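Local coordinates for protein probable exosome complex exonuclease 2 (Methanothermobacter thermautotrophicus, PDB 2WNR) that probably serves as a non-catalytic subunit of the archaeal exosome, an RNA-degrading complex, and contributes to the structuring of the Rrp41 active site, at residues 17-20 against 25-28; 39-44 against 158-163; 166-171 against 177-182; 229-234 against 249-254. One frame throughout, in Å; residues are numbered along the deposited sequence.

Contact 1 of 4, residues 17-20 against 25-28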
loop_
_atom_site.group_PDB
_atom_site.type_symbol
_atom_site.label_atom_id
_atom_site.label_comp_id
_atom_site.label_asym_id
_atom_site.label_seq_id
_atom_site.Cartn_x
_atom_site.Cartn_y
_atom_site.Cartn_z
ATOM N N THR A 17 -12.322 -27.879 -30.376
ATOM C CA THR A 17 -12.418 -27.065 -31.585
ATOM C C THR A 17 -13.171 -27.784 -32.706
ATOM O O THR A 17 -14.089 -27.214 -33.302
ATOM C CB THR A 17 -11.032 -26.536 -32.029
ATOM O OG1 THR A 17 -10.693 -25.406 -31.219
ATOM C CG2 THR A 17 -11.021 -26.108 -33.495
ATOM N N ASP A 18 -12.792 -29.035 -32.972
ATOM C CA ASP A 18 -13.459 -29.857 -33.985
ATOM C C ASP A 18 -14.960 -29.967 -33.721
ATOM O O ASP A 18 -15.768 -29.911 -34.647
ATOM C CB ASP A 18 -12.821 -31.250 -34.059
ATOM C CG ASP A 18 -11.522 -31.265 -34.863
ATOM O OD1 ASP A 18 -11.225 -32.309 -35.490
ATOM O OD2 ASP A 18 -10.802 -30.238 -34.869
ATOM N N LEU A 19 -15.313 -30.106 -32.448
ATOM C CA LEU A 19 -16.698 -30.179 -32.004
ATOM C C LEU A 19 -17.482 -28.909 -32.373
ATOM O O LEU A 19 -18.539 -28.989 -33.006
ATOM C CB LEU A 19 -16.718 -30.403 -30.492
ATOM C CG LEU A 19 -17.940 -30.964 -29.764
ATOM C CD1 LEU A 19 -17.986 -32.486 -29.799
ATOM C CD2 LEU A 19 -17.872 -30.479 -28.336
ATOM N N ILE A 20 -16.949 -27.748 -31.982
ATOM C CA ILE A 20 -17.587 -26.454 -32.241
ATOM C C ILE A 20 -17.595 -26.071 -33.720
ATOM O O ILE A 20 -18.503 -25.366 -34.161
ATOM C CB ILE A 20 -16.961 -25.329 -31.388
ATOM C CG1 ILE A 20 -17.451 -25.439 -29.943
ATOM C CG2 ILE A 20 -17.322 -23.952 -31.939
ATOM C CD1 ILE A 20 -16.544 -24.797 -28.934
ATOM N N ARG A 25 -21.443 -28.391 -28.778
ATOM C CA ARG A 25 -20.650 -28.065 -27.607
ATOM C C ARG A 25 -20.625 -29.224 -26.631
ATOM O O ARG A 25 -21.489 -30.095 -26.672
ATOM C CB ARG A 25 -21.185 -26.802 -26.931
ATOM C CG ARG A 25 -21.117 -25.589 -27.822
ATOM C CD ARG A 25 -20.857 -24.371 -27.006
ATOM N NE ARG A 25 -22.008 -23.485 -26.936
ATOM C CZ ARG A 25 -22.064 -22.390 -26.185
ATOM N NH1 ARG A 25 -21.038 -22.043 -25.413
ATOM N NH2 ARG A 25 -23.156 -21.643 -26.200
ATOM N N ILE A 26 -19.624 -29.225 -25.757
ATOM C CA ILE A 26 -19.452 -30.284 -24.768
ATOM C C ILE A 26 -20.729 -30.568 -23.968
ATOM O O ILE A 26 -21.144 -31.726 -23.842
ATOM C CB ILE A 26 -18.217 -30.005 -23.860
ATOM C CG1 ILE A 26 -17.020 -30.849 -24.325
ATOM C CG2 ILE A 26 -18.525 -30.234 -22.366
ATOM C CD1 ILE A 26 -17.208 -32.377 -24.196
ATOM N N ASP A 27 -21.360 -29.509 -23.460
ATOM C CA ASP A 27 -22.592 -29.657 -22.685
ATOM C C ASP A 27 -23.842 -29.733 -23.574
ATOM O O ASP A 27 -24.970 -29.747 -23.077
ATOM C CB ASP A 27 -22.718 -28.552 -21.631
ATOM C CG ASP A 27 -22.950 -27.182 -22.239
ATOM O OD1 ASP A 27 -22.437 -26.912 -23.350
ATOM O OD2 ASP A 27 -23.643 -26.374 -21.583
ATOM N N GLY A 28 -23.624 -29.765 -24.887
ATOM C CA GLY A 28 -24.681 -30.027 -25.867
ATOM C C GLY A 28 -25.679 -28.921 -26.156
ATOM O O GLY A 28 -26.843 -29.203 -26.428
#
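Leu19 and Ile20, near the end of helix 11-21, pack against Arg25 and Ile26 at the start of a type I beta turn. The turn runs from Arg25 to Gly28 in the loop that leads on to strand 37-41. The chain thus folds back on the helix it has just left.

The apolar contacts come first. Leu19 reaches across with one branch. Its CG is anti to the backbone N (chi1 -160°), and this carries CD2 over a face of the peptide that joins Arg25 to Ile26. Leu19 CD2 lies 3.5 Å from Arg25 C and 3.4 Å from Ile26 N. The same methyl touches the Ile26 side chain at CG1, 4.1 Å away. Ile20 makes the second apolar contact. Its CG1 meets Arg25 CG at 4.2 Å, so the aliphatic root of the arginine does the touching.

The polar end of Arg25 is held elsewhere. Its NH1 forms a salt bridge with Glu213, and its NH2 bonds to the carbonyl oxygens of Leu207 and Ser30. Arg25 therefore ties the loop to the end of strand 204-207 and to helix 211-214, while its CG packs on Ile20 of the helix. Ile20 also touches Glu204 and Val206 of that strand.

Hydrogen bonding within the contact belongs to the turn. Gly28 has a positive phi, which glycine takes up easily, and its N donates to Arg25 O at 2.8 Å.

Contact 2 of 4, residues 39-44 against 158-163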
loop_
_atom_site.group_PDB
_atom_site.type_symbol
_atom_site.label_atom_id
_atom_site.label_comp_id
_atom_site.label_asym_id
_atom_site.label_seq_id
_atom_site.Cartn_x
_atom_site.Cartn_y
_atom_site.Cartn_z
ATOM N N ILE A 39 -31.936 -15.787 -11.141
ATOM C CA ILE A 39 -31.839 -14.421 -10.626
ATOM C C ILE A 39 -32.682 -14.237 -9.360
ATOM O O ILE A 39 -33.912 -14.409 -9.382
ATOM C CB ILE A 39 -32.298 -13.394 -11.682
ATOM C CG1 ILE A 39 -31.522 -13.575 -12.986
ATOM C CG2 ILE A 39 -32.166 -11.969 -11.148
ATOM C CD1 ILE A 39 -32.181 -12.936 -14.202
ATOM N N GLU A 40 -32.016 -13.894 -8.261
ATOM C CA GLU A 40 -32.697 -13.540 -7.015
ATOM C C GLU A 40 -32.309 -12.132 -6.608
ATOM O O GLU A 40 -31.181 -11.708 -6.837
ATOM C CB GLU A 40 -32.320 -14.492 -5.886
ATOM C CG GLU A 40 -32.539 -15.968 -6.178
ATOM C CD GLU A 40 -31.978 -16.844 -5.067
ATOM O OE1 GLU A 40 -32.670 -17.023 -4.032
ATOM O OE2 GLU A 40 -30.840 -17.347 -5.230
ATOM N N THR A 41 -33.249 -11.409 -6.010
ATOM C CA THR A 41 -32.966 -10.083 -5.462
ATOM C C THR A 41 -33.271 -10.070 -3.963
ATOM O O THR A 41 -33.806 -11.044 -3.430
ATOM C CB THR A 41 -33.748 -8.957 -6.205
ATOM O OG1 THR A 41 -35.159 -9.137 -6.032
ATOM C CG2 THR A 41 -33.408 -8.946 -7.691
ATOM N N GLY A 42 -32.917 -8.976 -3.288
ATOM C CA GLY A 42 -33.145 -8.828 -1.845
ATOM C C GLY A 42 -32.495 -9.933 -1.027
ATOM O O GLY A 42 -33.074 -10.432 -0.060
ATOM N N VAL A 43 -31.278 -10.291 -1.417
ATOM C CA VAL A 43 -30.542 -11.419 -0.854
ATOM C C VAL A 43 -29.833 -11.075 0.465
ATOM O O VAL A 43 -29.805 -11.898 1.395
ATOM C CB VAL A 43 -29.537 -11.965 -1.898
ATOM C CG1 VAL A 43 -28.538 -12.930 -1.267
ATOM C CG2 VAL A 43 -30.298 -12.641 -3.024
ATOM N N ILE A 44 -29.255 -9.872 0.525
ATOM C CA ILE A 44 -28.574 -9.365 1.719
ATOM C C ILE A 44 -29.487 -8.330 2.371
ATOM O O ILE A 44 -29.703 -7.250 1.819
ATOM C CB ILE A 44 -27.206 -8.702 1.373
ATOM C CG1 ILE A 44 -26.400 -9.547 0.378
ATOM C CG2 ILE A 44 -26.401 -8.407 2.641
ATOM C CD1 ILE A 44 -25.984 -10.950 0.889
ATOM N N THR A 158 -25.624 -6.836 -11.525
ATOM C CA THR A 158 -25.539 -5.423 -11.209
ATOM C C THR A 158 -26.833 -4.728 -11.601
ATOM O O THR A 158 -27.411 -4.003 -10.790
ATOM C CB THR A 158 -24.367 -4.765 -11.923
ATOM O OG1 THR A 158 -23.179 -5.530 -11.689
ATOM C CG2 THR A 158 -24.156 -3.338 -11.407
ATOM N N VAL A 159 -27.293 -4.972 -12.831
ATOM C CA VAL A 159 -28.574 -4.445 -13.280
ATOM C C VAL A 159 -29.688 -4.889 -12.335
ATOM O O VAL A 159 -30.491 -4.058 -11.886
ATOM C CB VAL A 159 -28.885 -4.808 -14.761
ATOM C CG1 VAL A 159 -30.332 -4.502 -15.115
ATOM C CG2 VAL A 159 -27.978 -4.021 -15.695
ATOM N N ALA A 160 -29.721 -6.182 -12.014
ATOM C CA ALA A 160 -30.743 -6.711 -11.114
ATOM C C ALA A 160 -30.704 -5.989 -9.765
ATOM O O ALA A 160 -31.737 -5.527 -9.273
ATOM C CB ALA A 160 -30.588 -8.216 -10.934
ATOM N N ALA A 161 -29.505 -5.866 -9.193
ATOM C CA ALA A 161 -29.334 -5.224 -7.893
ATOM C C ALA A 161 -29.791 -3.760 -7.905
ATOM O O ALA A 161 -30.388 -3.274 -6.941
ATOM C CB ALA A 161 -27.896 -5.337 -7.442
ATOM N N LEU A 162 -29.517 -3.072 -9.008
ATOM C CA LEU A 162 -29.891 -1.672 -9.158
ATOM C C LEU A 162 -31.401 -1.494 -9.160
ATOM O O LEU A 162 -31.924 -0.531 -8.596
ATOM C CB LEU A 162 -29.298 -1.088 -10.441
ATOM C CG LEU A 162 -27.799 -0.790 -10.398
ATOM C CD1 LEU A 162 -27.238 -0.494 -11.778
ATOM C CD2 LEU A 162 -27.425 0.270 -9.399
ATOM N N LEU A 163 -32.088 -2.427 -9.808
ATOM C CA LEU A 163 -33.539 -2.429 -9.864
ATOM C C LEU A 163 -34.144 -2.723 -8.489
ATOM O O LEU A 163 -35.222 -2.218 -8.144
ATOM C CB LEU A 163 -33.975 -3.482 -10.868
ATOM C CG LEU A 163 -34.331 -3.113 -12.313
ATOM C CD1 LEU A 163 -34.103 -1.642 -12.751
ATOM C CD2 LEU A 163 -33.846 -4.132 -13.328
#
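Thr41 and Ile39, on one side of strand 37-41, both meet Ala160 of helix 150-164. The contact packs this helix on an edge of the mixed sheet, within the first RNase PH-family domain. The joint is small and made by van der Waals contact.

The Thr41 CB bond points toward the helix, and the side chain forks there. One branch is the methyl, CG2, which stands anti to the carbonyl carbon. It lies 4.1 Å from Ala160 O and 4.4 Å from Ala160 CB, so it rests against both backbone and side chain of one residue. The other branch is the hydroxyl. At chi1 63°, OG1 sits between the backbone N and the carbonyl carbon, and it makes a weak hydrogen bond with Asp164 at the end of the same helix.

Ile39, two residues back, adds its short branch. Its CG2 is 4.1 Å from Ala160 CB, so the alanine methyl is met by both strand residues. The backbones come closest at Thr41 and Ala161, whose CA atoms are 6.5 Å apart.

Helix 150-164 lies between several elements here. Ala160 and Ala161 also touch Ser51 of strand 49-55, the antiparallel partner of strand 37-41. From helix 244-268, Leu265 packs on Ala160 and Tyr264 on Ile39.

Contact 3 of 4, residues 166-171 against 177-182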
loop_
_atom_site.group_PDB
_atom_site.type_symbol
_atom_site.label_atom_id
_atom_site.label_comp_id
_atom_site.label_asym_id
_atom_site.label_seq_id
_atom_site.Cartn_x
_atom_site.Cartn_y
_atom_site.Cartn_z
ATOM N N ARG A 166 -33.510 0.317 -3.033
ATOM C CA ARG A 166 -34.384 1.326 -2.445
ATOM C C ARG A 166 -33.510 2.198 -1.549
ATOM O O ARG A 166 -32.733 1.675 -0.750
ATOM C CB ARG A 166 -35.509 0.678 -1.622
ATOM C CG ARG A 166 -36.421 -0.285 -2.385
ATOM C CD ARG A 166 -37.436 0.445 -3.291
ATOM N NE ARG A 166 -38.217 -0.488 -4.116
ATOM C CZ ARG A 166 -37.779 -1.067 -5.239
ATOM N NH1 ARG A 166 -36.553 -0.824 -5.707
ATOM N NH2 ARG A 166 -38.576 -1.903 -5.899
ATOM N N ILE A 167 -33.612 3.519 -1.697
ATOM C CA ILE A 167 -32.806 4.446 -0.889
ATOM C C ILE A 167 -33.660 5.479 -0.159
ATOM O O ILE A 167 -34.717 5.870 -0.659
ATOM C CB ILE A 167 -31.708 5.168 -1.715
ATOM C CG1 ILE A 167 -32.319 6.064 -2.799
ATOM C CG2 ILE A 167 -30.737 4.166 -2.306
ATOM C CD1 ILE A 167 -31.368 7.128 -3.324
ATOM N N PRO A 168 -33.207 5.925 1.028
ATOM C CA PRO A 168 -33.961 6.924 1.785
ATOM C C PRO A 168 -34.057 8.258 1.044
ATOM O O PRO A 168 -33.150 8.619 0.285
ATOM C CB PRO A 168 -33.145 7.086 3.070
ATOM C CG PRO A 168 -31.778 6.625 2.716
ATOM C CD PRO A 168 -31.978 5.520 1.734
ATOM N N ALA A 169 -35.166 8.963 1.245
ATOM C CA ALA A 169 -35.343 10.283 0.670
ATOM C C ALA A 169 -34.385 11.254 1.341
ATOM O O ALA A 169 -34.288 11.303 2.568
ATOM C CB ALA A 169 -36.774 10.749 0.832
ATOM N N ALA A 170 -33.659 12.002 0.522
ATOM C CA ALA A 170 -32.765 13.031 1.021
ATOM C C ALA A 170 -33.355 14.437 0.788
ATOM O O ALA A 170 -33.388 14.938 -0.339
ATOM C CB ALA A 170 -31.391 12.886 0.385
ATOM N N GLU A 171 -33.846 15.046 1.865
ATOM C CA GLU A 171 -34.404 16.406 1.813
ATOM C C GLU A 171 -33.340 17.440 2.169
ATOM O O GLU A 171 -32.370 17.133 2.876
ATOM C CB GLU A 171 -35.624 16.553 2.742
ATOM C CG GLU A 171 -36.979 16.265 2.078
ATOM C CD GLU A 171 -37.365 14.787 2.069
ATOM O OE1 GLU A 171 -36.461 13.914 2.108
ATOM O OE2 GLU A 171 -38.579 14.494 2.009
ATOM N N VAL A 177 -27.917 18.097 5.217
ATOM C CA VAL A 177 -28.628 17.062 4.462
ATOM C C VAL A 177 -29.418 16.124 5.372
ATOM O O VAL A 177 -28.860 15.231 6.027
ATOM C CB VAL A 177 -27.687 16.280 3.514
ATOM C CG1 VAL A 177 -28.458 15.239 2.711
ATOM C CG2 VAL A 177 -26.991 17.242 2.580
ATOM N N VAL A 178 -30.726 16.352 5.404
ATOM C CA VAL A 178 -31.649 15.528 6.163
ATOM C C VAL A 178 -31.883 14.217 5.417
ATOM O O VAL A 178 -32.289 14.221 4.252
ATOM C CB VAL A 178 -33.004 16.259 6.384
ATOM C CG1 VAL A 178 -33.998 15.372 7.126
ATOM C CG2 VAL A 178 -32.792 17.571 7.131
ATOM N N ILE A 179 -31.604 13.101 6.086
ATOM C CA ILE A 179 -31.999 11.787 5.577
ATOM C C ILE A 179 -33.389 11.424 6.124
ATOM O O ILE A 179 -33.616 11.436 7.335
ATOM C CB ILE A 179 -30.964 10.688 5.919
ATOM C CG1 ILE A 179 -29.660 10.921 5.148
ATOM C CG2 ILE A 179 -31.523 9.311 5.595
ATOM C CD1 ILE A 179 -28.509 9.942 5.495
ATOM N N ASN A 180 -34.318 11.125 5.221
ATOM C CA ASN A 180 -35.659 10.700 5.604
ATOM C C ASN A 180 -35.889 9.239 5.220
ATOM O O ASN A 180 -36.212 8.930 4.069
ATOM C CB ASN A 180 -36.709 11.617 4.962
ATOM C CG ASN A 180 -38.113 11.383 5.500
ATOM O OD1 ASN A 180 -38.388 10.372 6.143
ATOM N ND2 ASN A 180 -39.012 12.325 5.227
ATOM N N ARG A 181 -35.724 8.352 6.200
ATOM C CA ARG A 181 -35.819 6.904 5.991
ATOM C C ARG A 181 -37.266 6.369 5.988
ATOM O O ARG A 181 -37.496 5.172 5.791
ATOM C CB ARG A 181 -34.943 6.163 7.016
ATOM C CG ARG A 181 -34.869 4.649 6.836
ATOM C CD ARG A 181 -33.757 4.045 7.664
ATOM N NE ARG A 181 -32.546 3.825 6.871
ATOM C CZ ARG A 181 -31.526 4.677 6.769
ATOM N NH1 ARG A 181 -31.543 5.844 7.409
ATOM N NH2 ARG A 181 -30.477 4.354 6.017
ATOM N N GLU A 182 -38.240 7.253 6.190
ATOM C CA GLU A 182 -39.646 6.857 6.084
ATOM C C GLU A 182 -40.050 6.663 4.618
ATOM O O GLU A 182 -40.658 5.650 4.266
ATOM C CB GLU A 182 -40.586 7.861 6.786
ATOM C CG GLU A 182 -40.137 8.368 8.175
ATOM C CD GLU A 182 -39.713 7.263 9.140
ATOM O OE1 GLU A 182 -40.521 6.908 10.024
ATOM O OE2 GLU A 182 -38.574 6.757 9.023
#
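The beta hairpin of strands 166-173 and 176-180 is built on this antiparallel pairing. Ala169 and Asn180 form a hydrogen-bonded pair. Asn180 N donates to Ala169 O at 2.7 Å, and the return bond from Ala169 N is weak. Ala170 and Ile179 are a non-hydrogen-bonded pair. At the next pair, Glu171 N donates to Val178 O at 3.0 Å, and the bond back from Val178 N is again weak.

Ala169, Glu171, Val178 and Asn180 share one face of the sheet. Glu171 bends at chi2 (85°), which brings OE1 to 3.7 Å from Asn180 CB. Its carboxylate is turned 33° from the Asn180 amide. Asn180 OD1 accepts from Glu182 N at 3.1 Å, an Asx turn where the chain corners out of the hairpin. An alanine in place of Asn180 would probably leave Glu182 N without this acceptor and the corner freer to move.

On the other face Ala170 CB nears Val177 CG1, and both residues touch Ile128. Pro168 lies side by side with Ile179, its CB 3.7 Å from Ile179 CG2. Past the Ala169-Asn180 pair, Pro168 CG stands 4.2 Å above the plane of the Arg181 guanidinium, offset toward its rim.

Contact 4 of 4, residues 229-234 against 249-254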
loop_
_atom_site.group_PDB
_atom_site.type_symbol
_atom_site.label_atom_id
_atom_site.label_comp_id
_atom_site.label_asym_id
_atom_site.label_seq_id
_atom_site.Cartn_x
_atom_site.Cartn_y
_atom_site.Cartn_z
ATOM N N GLY A 229 -31.951 -1.307 -28.671
ATOM C CA GLY A 229 -31.087 -2.008 -29.617
ATOM C C GLY A 229 -29.822 -1.288 -30.042
ATOM O O GLY A 229 -29.298 -1.560 -31.117
ATOM N N SER A 230 -29.327 -0.377 -29.207
ATOM C CA SER A 230 -28.079 0.329 -29.493
ATOM C C SER A 230 -26.937 -0.189 -28.614
ATOM O O SER A 230 -27.175 -0.645 -27.489
ATOM C CB SER A 230 -28.262 1.847 -29.340
ATOM O OG SER A 230 -28.480 2.201 -27.988
ATOM N N ILE A 231 -25.710 -0.118 -29.136
ATOM C CA ILE A 231 -24.513 -0.643 -28.458
ATOM C C ILE A 231 -23.919 0.394 -27.513
ATOM O O ILE A 231 -23.547 1.491 -27.938
ATOM C CB ILE A 231 -23.424 -1.096 -29.477
ATOM C CG1 ILE A 231 -23.957 -2.207 -30.390
ATOM C CG2 ILE A 231 -22.169 -1.556 -28.765
ATOM C CD1 ILE A 231 -23.199 -2.356 -31.696
ATOM N N CYS A 232 -23.829 0.045 -26.234
ATOM C CA CYS A 232 -23.286 0.965 -25.235
ATOM C C CYS A 232 -21.943 0.534 -24.631
ATOM O O CYS A 232 -21.276 1.334 -23.972
ATOM C CB CYS A 232 -24.305 1.240 -24.138
ATOM S SG CYS A 232 -24.687 -0.178 -23.142
ATOM N N ALA A 233 -21.539 -0.714 -24.857
ATOM C CA ALA A 233 -20.225 -1.180 -24.408
ATOM C C ALA A 233 -19.721 -2.351 -25.237
ATOM O O ALA A 233 -20.495 -3.250 -25.603
ATOM C CB ALA A 233 -20.259 -1.564 -22.941
ATOM N N MET A 234 -18.422 -2.345 -25.522
ATOM C CA MET A 234 -17.794 -3.449 -26.230
ATOM C C MET A 234 -16.389 -3.700 -25.698
ATOM O O MET A 234 -15.669 -2.756 -25.347
ATOM C CB MET A 234 -17.752 -3.172 -27.722
ATOM C CG MET A 234 -17.388 -4.370 -28.568
ATOM S SD MET A 234 -17.483 -3.992 -30.327
ATOM C CE MET A 234 -19.257 -3.940 -30.553
ATOM N N LYS A 249 -20.961 -10.263 -36.637
ATOM C CA LYS A 249 -21.826 -11.398 -36.329
ATOM C C LYS A 249 -22.216 -11.365 -34.853
ATOM O O LYS A 249 -23.387 -11.515 -34.512
ATOM C CB LYS A 249 -21.139 -12.720 -36.695
ATOM C CG LYS A 249 -22.011 -13.959 -36.528
ATOM C CD LYS A 249 -21.442 -15.165 -37.267
ATOM C CE LYS A 249 -22.259 -16.424 -36.955
ATOM N NZ LYS A 249 -21.978 -17.538 -37.905
ATOM N N ALA A 250 -21.229 -11.151 -33.987
ATOM C CA ALA A 250 -21.466 -11.024 -32.548
ATOM C C ALA A 250 -22.439 -9.892 -32.207
ATOM O O ALA A 250 -23.336 -10.084 -31.400
ATOM C CB ALA A 250 -20.145 -10.862 -31.787
ATOM N N VAL A 251 -22.270 -8.723 -32.819
ATOM C CA VAL A 251 -23.255 -7.652 -32.681
ATOM C C VAL A 251 -24.640 -8.186 -33.040
ATOM O O VAL A 251 -25.569 -8.122 -32.229
ATOM C CB VAL A 251 -22.900 -6.422 -33.556
ATOM C CG1 VAL A 251 -24.087 -5.459 -33.659
ATOM C CG2 VAL A 251 -21.660 -5.720 -33.000
ATOM N N SER A 252 -24.756 -8.743 -34.242
ATOM C CA SER A 252 -26.023 -9.273 -34.737
ATOM C C SER A 252 -26.723 -10.150 -33.695
ATOM O O SER A 252 -27.847 -9.843 -33.290
ATOM C CB SER A 252 -25.818 -10.028 -36.058
ATOM O OG SER A 252 -27.052 -10.472 -36.590
ATOM N N ILE A 253 -26.056 -11.215 -33.245
ATOM C CA ILE A 253 -26.619 -12.079 -32.202
ATOM C C ILE A 253 -26.952 -11.278 -30.941
ATOM O O ILE A 253 -28.087 -11.330 -30.464
ATOM C CB ILE A 253 -25.729 -13.321 -31.853
ATOM C CG1 ILE A 253 -25.739 -14.349 -32.991
ATOM C CG2 ILE A 253 -26.231 -14.012 -30.617
ATOM C CD1 ILE A 253 -24.414 -14.499 -33.680
ATOM N N ALA A 254 -25.981 -10.529 -30.423
ATOM C CA ALA A 254 -26.182 -9.764 -29.188
ATOM C C ALA A 254 -27.458 -8.917 -29.236
ATOM O O ALA A 254 -28.248 -8.917 -28.285
ATOM C CB ALA A 254 -24.960 -8.904 -28.867
#
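Ile231 and Val251 mark the nearest backbone approach, with their CA atoms 8.3 Å apart. Segment 229-234 leads from a loop into strand 231-237. Early in the strand, Cys232 and Ala233 both face Gly224 of strand 219-226, which makes a classic beta bulge. Segment 249-254 is regular helix, with Ile253 N bonded to Lys249 O and Ala254 N to Ala250 O.

The side chains fill the distance between the backbones. The CB bonds of Ile231, Met234 and Val251 all point across the contact. Helix 244-268 here packs on the four-stranded antiparallel sheet of the second RNase PH-family region. Strand 231-237 is the outermost strand of that sheet within this chain. At Met234 it pairs antiparallel with a strand of another subunit, so the sheet runs on across the interface.

Val251 is the one helix residue that meets the strand segment, and it uses both methyls. Ile231 comes in at about a right angle, its CD1 3.8 Å from Val251 CG1 and 3.9 Å from Val251 CG2. Met234 also crosses Val251 at about a right angle. Its chain is extended at chi1 and chi2, then bends at chi3 (-74°). This turns the terminal methyl to the valine. All three residues are buried, and each is also packed by side chains of the other subunit. Met234 CE lies 3.9 Å from Val251 CG2.

Overall arrangement
The contacts follow one another along the chain, each closing before the next opens. Contacts 1 and 3 lie on opposite sides of the chain's centre, with their own centres about 53 Å apart. Contacts 2 and 3 are about 21 Å apart between centres and adjoin in sequence, since helix 150-164 leads into strand 166-173. Contacts 2 and 4 belong to the first and second family regions, about 24 Å apart between centres. Helix 244-268 links them: it carries segment 249-254, and its far end covers contact 2. Contact 1 borders the sheet of contact 4 through strand 204-207. Contact 4 lies where that sheet continues into another subunit of the six-chain assembly.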